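Local coordinates for protein EvdO1 (Micromonospora carbonacea, PDB 4XBZ) that probably catalyses an oxidative cyclization in orthosomycin biosynthesis, as a metal-dependent oxygenase of the phytanoyl-CoA dioxygenase family with a double-stranded beta-helix fold, at residues Gln55-Val60 against Asp234-Asn239; Trp195-Ser200 against Leu241-Ala246. All coordinates share one frame; numbering follows the deposited sequence.

Contact 1: residues Gln55-Val60 against Asp234-Asn239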
ATOM      1  N   GLN A  55      -4.272  -6.431  -9.251  1.00 24.66           N
ATOM      2  CA  GLN A  55      -3.915  -7.643  -9.966  1.00 26.76           C
ATOM      3  C   GLN A  55      -2.884  -8.466  -9.223  1.00 27.09           C
ATOM      4  O   GLN A  55      -2.715  -9.644  -9.512  1.00 28.75           O
ATOM      5  CB  GLN A  55      -3.419  -7.300 -11.366  1.00 29.22           C
ATOM      6  CG  GLN A  55      -4.517  -6.715 -12.237  1.00 31.11           C
ATOM      7  CD  GLN A  55      -4.019  -6.301 -13.587  1.00 38.45           C
ATOM      8  OE1 GLN A  55      -3.563  -5.171 -13.771  1.00 37.25           O
ATOM      9  NE2 GLN A  55      -4.102  -7.211 -14.554  1.00 46.60           N
ATOM     10  N   GLY A  56      -2.212  -7.857  -8.249  1.00 27.69           N
ATOM     11  CA  GLY A  56      -1.206  -8.574  -7.474  1.00 24.48           C
ATOM     12  C   GLY A  56       0.122  -8.703  -8.200  1.00 23.15           C
ATOM     13  O   GLY A  56       0.961  -9.513  -7.821  1.00 29.80           O
ATOM     14  N   VAL A  57       0.326  -7.893  -9.233  1.00 22.67           N
ATOM     15  CA  VAL A  57       1.514  -8.017 -10.064  1.00 23.09           C
ATOM     16  C   VAL A  57       1.759  -6.712 -10.842  1.00 24.02           C
ATOM     17  O   VAL A  57       0.815  -6.001 -11.187  1.00 24.27           O
ATOM     18  CB  VAL A  57       1.365  -9.239 -11.020  1.00 26.29           C
ATOM     19  CG1 VAL A  57       0.536  -8.887 -12.237  1.00 31.63           C
ATOM     20  CG2 VAL A  57       2.705  -9.794 -11.422  1.00 26.72           C
ATOM     21  N   LEU A  58       3.030  -6.379 -11.071  1.00 24.77           N
ATOM     22  CA  LEU A  58       3.425  -5.175 -11.809  1.00 21.99           C
ATOM     23  C   LEU A  58       4.813  -5.317 -12.425  1.00 24.01           C
ATOM     24  O   LEU A  58       5.781  -5.646 -11.721  1.00 25.46           O
ATOM     25  CB  LEU A  58       3.413  -3.937 -10.896  1.00 23.08           C
ATOM     26  CG  LEU A  58       3.953  -2.657 -11.535  1.00 22.58           C
ATOM     27  CD1 LEU A  58       3.033  -2.219 -12.667  1.00 24.55           C
ATOM     28  CD2 LEU A  58       4.161  -1.522 -10.533  1.00 22.55           C
ATOM     29  N   VAL A  59       4.905  -5.071 -13.735  1.00 27.06           N
ATOM     30  CA  VAL A  59       6.188  -5.026 -14.442  1.00 24.95           C
ATOM     31  C   VAL A  59       6.767  -3.622 -14.438  1.00 27.77           C
ATOM     32  O   VAL A  59       6.088  -2.658 -14.792  1.00 28.32           O
ATOM     33  CB  VAL A  59       6.070  -5.479 -15.917  1.00 27.04           C
ATOM     34  CG1 VAL A  59       7.360  -5.183 -16.675  1.00 25.42           C
ATOM     35  CG2 VAL A  59       5.742  -6.940 -16.000  1.00 29.23           C
ATOM     36  N   VAL A  60       8.024  -3.517 -14.030  1.00 29.29           N
ATOM     37  CA  VAL A  60       8.757  -2.263 -14.083  1.00 26.42           C
ATOM     38  C   VAL A  60       9.903  -2.375 -15.099  1.00 33.76           C
ATOM     39  O   VAL A  60      10.884  -3.106 -14.856  1.00 31.79           O
ATOM     40  CB  VAL A  60       9.327  -1.904 -12.713  1.00 26.96           C
ATOM     41  CG1 VAL A  60      10.171  -0.642 -12.804  1.00 29.13           C
ATOM     42  CG2 VAL A  60       8.195  -1.749 -11.683  1.00 29.44           C
ATOM     43  N   ASP A 234      15.023  -5.569 -16.115  1.00 32.32           N
ATOM     44  CA  ASP A 234      13.623  -5.286 -15.795  1.00 33.22           C
ATOM     45  C   ASP A 234      13.302  -5.858 -14.436  1.00 26.35           C
ATOM     46  O   ASP A 234      14.021  -6.721 -13.945  1.00 29.90           O
ATOM     47  CB  ASP A 234      12.664  -5.890 -16.819  1.00 28.82           C
ATOM     48  CG  ASP A 234      12.617  -5.121 -18.103  1.00 27.31           C
ATOM     49  OD1 ASP A 234      13.097  -3.964 -18.140  1.00 33.16           O
ATOM     50  OD2 ASP A 234      12.074  -5.682 -19.077  1.00 27.30           O
ATOM     51  N   LEU A 235      12.183  -5.408 -13.871  1.00 31.40           N
ATOM     52  CA  LEU A 235      11.784  -5.755 -12.515  1.00 27.56           C
ATOM     53  C   LEU A 235      10.346  -6.260 -12.441  1.00 25.09           C
ATOM     54  O   LEU A 235       9.406  -5.572 -12.858  1.00 26.25           O
ATOM     55  CB  LEU A 235      11.963  -4.535 -11.598  1.00 27.28           C
ATOM     56  CG  LEU A 235      11.220  -4.577 -10.258  1.00 26.46           C
ATOM     57  CD1 LEU A 235      11.815  -5.599  -9.308  1.00 22.98           C
ATOM     58  CD2 LEU A 235      11.145  -3.189  -9.618  1.00 27.49           C
ATOM     59  N   LEU A 236      10.176  -7.464 -11.916  1.00 22.73           N
ATOM     60  CA  LEU A 236       8.838  -7.975 -11.656  1.00 26.20           C
ATOM     61  C   LEU A 236       8.489  -7.871 -10.160  1.00 25.15           C
ATOM     62  O   LEU A 236       9.172  -8.422  -9.294  1.00 24.63           O
ATOM     63  CB  LEU A 236       8.692  -9.428 -12.130  1.00 24.29           C
ATOM     64  CG  LEU A 236       7.284 -10.019 -11.933  1.00 24.06           C
ATOM     65  CD1 LEU A 236       6.284  -9.349 -12.853  1.00 21.07           C
ATOM     66  CD2 LEU A 236       7.254 -11.535 -12.119  1.00 23.85           C
ATOM     67  N   LEU A 237       7.421  -7.131  -9.882  1.00 26.94           N
ATOM     68  CA  LEU A 237       6.854  -7.010  -8.547  1.00 23.89           C
ATOM     69  C   LEU A 237       5.692  -7.973  -8.436  1.00 24.78           C
ATOM     70  O   LEU A 237       4.756  -7.914  -9.250  1.00 21.38           O
ATOM     71  CB  LEU A 237       6.385  -5.572  -8.284  1.00 22.24           C
ATOM     72  CG  LEU A 237       7.489  -4.520  -8.438  1.00 26.32           C
ATOM     73  CD1 LEU A 237       6.933  -3.107  -8.532  1.00 19.01           C
ATOM     74  CD2 LEU A 237       8.499  -4.650  -7.298  1.00 21.25           C
ATOM     75  N   HIS A 238       5.731  -8.872  -7.455  1.00 23.97           N
ATOM     76  CA  HIS A 238       4.536  -9.661  -7.217  1.00 24.10           C
ATOM     77  C   HIS A 238       4.186  -9.829  -5.742  1.00 26.66           C
ATOM     78  O   HIS A 238       5.039  -9.940  -4.854  1.00 25.66           O
ATOM     79  CB  HIS A 238       4.629 -11.023  -7.951  1.00 28.60           C
ATOM     80  CG  HIS A 238       5.346 -12.116  -7.216  1.00 26.05           C
ATOM     81  ND1 HIS A 238       6.637 -12.494  -7.528  1.00 35.83           N
ATOM     82  CD2 HIS A 238       4.915 -12.995  -6.280  1.00 28.23           C
ATOM     83  CE1 HIS A 238       6.990 -13.524  -6.775  1.00 35.98           C
ATOM     84  NE2 HIS A 238       5.963 -13.846  -6.006  1.00 38.09           N
ATOM     85  N   ASN A 239       2.882  -9.751  -5.520  1.00 27.31           N
ATOM     86  CA  ASN A 239       2.239 -10.050  -4.261  1.00 25.09           C
ATOM     87  C   ASN A 239       2.420 -11.528  -3.964  1.00 26.55           C
ATOM     88  O   ASN A 239       2.155 -12.359  -4.835  1.00 25.92           O
ATOM     89  CB  ASN A 239       0.764  -9.684  -4.363  1.00 25.37           C
ATOM     90  CG  ASN A 239       0.035  -9.770  -3.047  1.00 26.15           C
ATOM     91  OD1 ASN A 239       0.351 -10.588  -2.181  1.00 24.31           O
ATOM     92  ND2 ASN A 239      -0.984  -8.934  -2.905  1.00 28.64           N
TER

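Contact 2: residues Trp195-Ser200 against Leu241-Ala246. With NI (nickel (II) ion), chain I.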
ATOM      1  N   TRP A 195       4.421 -17.167 -14.966  1.00 27.04           N
ATOM      2  CA  TRP A 195       3.022 -16.866 -15.250  1.00 30.42           C
ATOM      3  C   TRP A 195       2.285 -16.646 -13.931  1.00 31.21           C
ATOM      4  O   TRP A 195       2.645 -17.201 -12.899  1.00 26.77           O
ATOM      5  CB  TRP A 195       2.357 -17.989 -16.057  1.00 27.63           C
ATOM      6  CG  TRP A 195       2.951 -18.211 -17.426  1.00 30.52           C
ATOM      7  CD1 TRP A 195       4.147 -18.794 -17.711  1.00 31.66           C
ATOM      8  CD2 TRP A 195       2.362 -17.870 -18.691  1.00 34.95           C
ATOM      9  NE1 TRP A 195       4.350 -18.829 -19.065  1.00 33.45           N
ATOM     10  CE2 TRP A 195       3.273 -18.267 -19.693  1.00 33.58           C
ATOM     11  CE3 TRP A 195       1.164 -17.262 -19.074  1.00 32.19           C
ATOM     12  CZ2 TRP A 195       3.022 -18.078 -21.053  1.00 36.67           C
ATOM     13  CZ3 TRP A 195       0.916 -17.072 -20.424  1.00 40.31           C
ATOM     14  CH2 TRP A 195       1.838 -17.485 -21.399  1.00 37.28           C
ATOM     15  N   CYS A 196       1.252 -15.828 -13.951  1.00 29.21           N
ATOM     16  CA  CYS A 196       0.501 -15.653 -12.724  1.00 34.65           C
ATOM     17  C   CYS A 196      -0.969 -15.442 -13.001  1.00 33.21           C
ATOM     18  O   CYS A 196      -1.353 -15.072 -14.114  1.00 34.48           O
ATOM     19  CB  CYS A 196       1.065 -14.486 -11.926  1.00 33.74           C
ATOM     20  SG  CYS A 196       1.018 -12.966 -12.820  1.00 48.36           S
ATOM     21  N   ILE A 197      -1.792 -15.689 -11.987  1.00 33.45           N
ATOM     22  CA  ILE A 197      -3.218 -15.418 -12.103  1.00 32.61           C
ATOM     23  C   ILE A 197      -3.565 -14.086 -11.436  1.00 30.53           C
ATOM     24  O   ILE A 197      -3.620 -13.993 -10.206  1.00 29.06           O
ATOM     25  CB  ILE A 197      -4.056 -16.554 -11.501  1.00 32.33           C
ATOM     26  CG1 ILE A 197      -3.740 -17.861 -12.232  1.00 32.36           C
ATOM     27  CG2 ILE A 197      -5.558 -16.208 -11.585  1.00 30.88           C
ATOM     28  CD1 ILE A 197      -4.283 -19.089 -11.576  1.00 33.92           C
ATOM     29  N   PRO A 198      -3.784 -13.050 -12.256  1.00 32.31           N
ATOM     30  CA  PRO A 198      -4.145 -11.719 -11.743  1.00 31.90           C
ATOM     31  C   PRO A 198      -5.294 -11.788 -10.734  1.00 29.88           C
ATOM     32  O   PRO A 198      -6.207 -12.589 -10.919  1.00 31.85           O
ATOM     33  CB  PRO A 198      -4.579 -10.949 -13.000  1.00 28.55           C
ATOM     34  CG  PRO A 198      -3.970 -11.686 -14.144  1.00 27.75           C
ATOM     35  CD  PRO A 198      -3.854 -13.127 -13.730  1.00 29.78           C
ATOM     36  N   GLU A 199      -5.211 -10.995  -9.670  1.00 28.25           N
ATOM     37  CA  GLU A 199      -6.270 -10.880  -8.669  1.00 28.37           C
ATOM     38  C   GLU A 199      -6.473 -12.140  -7.835  1.00 26.09           C
ATOM     39  O   GLU A 199      -7.350 -12.171  -6.972  1.00 29.47           O
ATOM     40  CB  GLU A 199      -7.606 -10.492  -9.322  1.00 28.43           C
ATOM     41  CG  GLU A 199      -7.539  -9.269 -10.201  1.00 29.65           C
ATOM     42  CD  GLU A 199      -8.905  -8.850 -10.733  1.00 34.28           C
ATOM     43  OE1 GLU A 199      -9.881  -9.606 -10.562  1.00 37.00           O
ATOM     44  OE2 GLU A 199      -9.010  -7.749 -11.300  1.00 37.39           O
ATOM     45  N   SER A 200      -5.655 -13.165  -8.036  1.00 27.55           N
ATOM     46  CA  SER A 200      -5.758 -14.334  -7.160  1.00 25.59           C
ATOM     47  C   SER A 200      -5.219 -14.002  -5.772  1.00 24.21           C
ATOM     48  O   SER A 200      -5.408 -14.771  -4.830  1.00 26.11           O
ATOM     49  CB  SER A 200      -5.022 -15.548  -7.751  1.00 28.75           C
ATOM     50  OG  SER A 200      -3.650 -15.273  -7.997  1.00 27.14           O
ATOM     51  N   LEU A 241       0.703 -13.455  -2.392  1.00 22.76           N
ATOM     52  CA  LEU A 241      -0.586 -14.147  -2.431  1.00 24.74           C
ATOM     53  C   LEU A 241      -1.068 -14.397  -3.872  1.00 29.42           C
ATOM     54  O   LEU A 241      -2.073 -15.089  -4.101  1.00 26.90           O
ATOM     55  CB  LEU A 241      -1.651 -13.337  -1.665  1.00 25.66           C
ATOM     56  CG  LEU A 241      -1.413 -13.073  -0.171  1.00 26.20           C
ATOM     57  CD1 LEU A 241      -2.560 -12.291   0.497  1.00 21.92           C
ATOM     58  CD2 LEU A 241      -1.191 -14.384   0.530  1.00 28.85           C
ATOM     59  N   THR A 242      -0.380 -13.805  -4.847  1.00 27.99           N
ATOM     60  CA  THR A 242      -0.717 -14.077  -6.239  1.00 30.81           C
ATOM     61  C   THR A 242      -0.220 -15.461  -6.621  1.00 29.07           C
ATOM     62  O   THR A 242       0.967 -15.755  -6.499  1.00 27.87           O
ATOM     63  CB  THR A 242      -0.124 -13.047  -7.201  1.00 27.57           C
ATOM     64  OG1 THR A 242      -0.494 -11.729  -6.777  1.00 27.17           O
ATOM     65  CG2 THR A 242      -0.634 -13.299  -8.623  1.00 26.18           C
ATOM     66  N   LEU A 243      -1.146 -16.306  -7.063  1.00 29.14           N
ATOM     67  CA  LEU A 243      -0.822 -17.636  -7.567  1.00 30.31           C
ATOM     68  C   LEU A 243       0.088 -17.536  -8.789  1.00 27.54           C
ATOM     69  O   LEU A 243      -0.216 -16.810  -9.736  1.00 25.33           O
ATOM     70  CB  LEU A 243      -2.102 -18.405  -7.912  1.00 27.69           C
ATOM     71  CG  LEU A 243      -1.922 -19.915  -8.059  1.00 33.93           C
ATOM     72  CD1 LEU A 243      -1.478 -20.515  -6.737  1.00 31.33           C
ATOM     73  CD2 LEU A 243      -3.203 -20.583  -8.545  1.00 35.74           C
ATOM     74  N   HIS A 244       1.224 -18.235  -8.749  1.00 24.31           N
ATOM     75  CA  HIS A 244       2.126 -18.256  -9.904  1.00 28.02           C
ATOM     76  C   HIS A 244       2.846 -19.587 -10.099  1.00 27.80           C
ATOM     77  O   HIS A 244       2.859 -20.444  -9.217  1.00 26.83           O
ATOM     78  CB  HIS A 244       3.165 -17.129  -9.815  1.00 27.48           C
ATOM     79  CG  HIS A 244       3.951 -17.121  -8.543  1.00 28.38           C
ATOM     80  ND1 HIS A 244       3.387 -16.813  -7.323  1.00 32.36           N
ATOM     81  CD2 HIS A 244       5.260 -17.365  -8.302  1.00 28.20           C
ATOM     82  CE1 HIS A 244       4.312 -16.876  -6.383  1.00 32.39           C
ATOM     83  NE2 HIS A 244       5.458 -17.202  -6.953  1.00 37.04           N
ATOM     84  N   GLY A 245       3.454 -19.735 -11.274  1.00 27.24           N
ATOM     85  CA  GLY A 245       4.105 -20.974 -11.662  1.00 29.44           C
ATOM     86  C   GLY A 245       4.795 -20.844 -13.007  1.00 30.56           C
ATOM     87  O   GLY A 245       4.758 -19.790 -13.652  1.00 29.00           O
ATOM     88  N   ALA A 246       5.430 -21.919 -13.445  1.00 30.65           N
ATOM     89  CA  ALA A 246       6.197 -21.869 -14.685  1.00 33.09           C
ATOM     90  C   ALA A 246       6.201 -23.239 -15.334  1.00 30.84           C
ATOM     91  O   ALA A 246       6.101 -24.245 -14.632  1.00 34.22           O
ATOM     92  CB  ALA A 246       7.623 -21.379 -14.416  1.00 29.53           C
TER
HETATM   93 NI    NI I 401       7.253 -18.229  -5.875  1.00 49.52          NI

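Contact 1: residues Gln55-Val60 against Asp234-Asn239
Gly56 and Asn239 open an antiparallel pairing of strands 57-60 and 235-239 that runs through five backbone hydrogen bonds to Val60 and Leu235. Two reciprocal pairs, Leu58 with Leu237 and Val60 with Leu235, supply four of these bonds; the shortest joins Val60 N to Leu235 O at 2.7 Å. The fifth, from Asn239 N to Gly56 O at 3.0 Å, comes in 41° above the carbonyl plane, and the same oxygen is also hydrogen-bonded to Thr242 OG1. Gly56 is where the chain turns out of helix 46-55 with positive phi, a conformation that glycine adopts readily. Beside the non-hydrogen-bonded pair of Val57 and His238, a CA-H...O contact adds to these bonds, Val57 CA lying 3.3 Å from Leu237 O, one residue before His238.

The pairing belongs to the larger sheet of the double-stranded beta-helix, where strand 179-184 continues beyond 235-239 and strand 36-38 beyond 57-61.

Apolar packing divides between the two faces. On that of Leu58, Val60, Leu235 and Leu237, the Leu237 side chain is swung beside its own backbone N (chi1 -58°), and this carries CD1 against two neighbours of the facing strand, Val60 CG2 at 3.7 Å and Leu58 CD2 at 3.8 Å. Val60 and Leu235 lie alongside each other, pointing the same way, with Leu235 CD2 against Val60 CB. Phe52 and helix 125-134 cover Leu237. On the other face Leu236 CD1 reaches back across the strands and lies 3.9 Å from Val57 CG2 and 4.0 Å from Val59 CG2.

Polar ends lead elsewhere. His238 touches Val57 through CB, while its ring turns away toward the nickel site, where NE2 is hydrogen-bonded to the metal ligand Asp162. Asp234 holds Gly62 N and forms a salt bridge with Arg61.

Contact 2: residues Trp195-Ser200 against Leu241-Ala246
Ser200 OG is the tight point of this contact: it donates to Ile197 O at 2.6 Å and accepts a bond from Leu243 N at 2.9 Å. Its placement between backbone N and carbonyl carbon (chi1 57°) turns the hydroxyl back to the first carbonyl of the Ile197-Ser200 type II turn, where Ile197 O also accepts from Ser200 N. With alanine in place of Ser200, Leu243 N would probably lose its acceptor and Ile197 O one of its two donors. Close by, Ile197 CD1 and Leu243 CD2 meet at 3.5 Å, the two side chains lying alongside each other.

Beyond them the strands pair antiparallel, Trp195 with Gly245 through two backbone bonds, in the smaller sheet of the double-stranded beta-helix. His244 CB packs 3.1 Å from Trp195 O, and the ring leads away to the nickel ion, bound by NE2 at 2.3 Å together with His160 and Asp162. The bond from ND1 to Thr242 O, 2.8 Å and near the ring plane, fixes the rotation of the imidazole.

The turn's outer side is looser: Pro198 and Glu199, both partly exposed, point away from 241-246, and Glu199 salt-bridges Arg54 of its own chain and hydrogen-bonds Glu310 N of the second subunit.

Along the chain from the N terminus, 55-60 is the first of the four segments, and 173 residues separate it from 234-239, which closes contact 1. Before that the chain passes through 195-200; only after Asn239 does 241-246 come back to 195-200 and close contact 2, a shorter loop of 40 residues. The segments alternate, and the closures cross rather than nest. Contact 1 belongs to the larger sheet and contact 2 to the smaller, and the short passage from strand 235-239 to strand 244-246 carries the chain between them. At the junction Gln55 O meets Glu199 N at 2.8 Å, Val57 CG2 packs on Cys196 SG, and the rings of His238 and His244 meet beside the nickel.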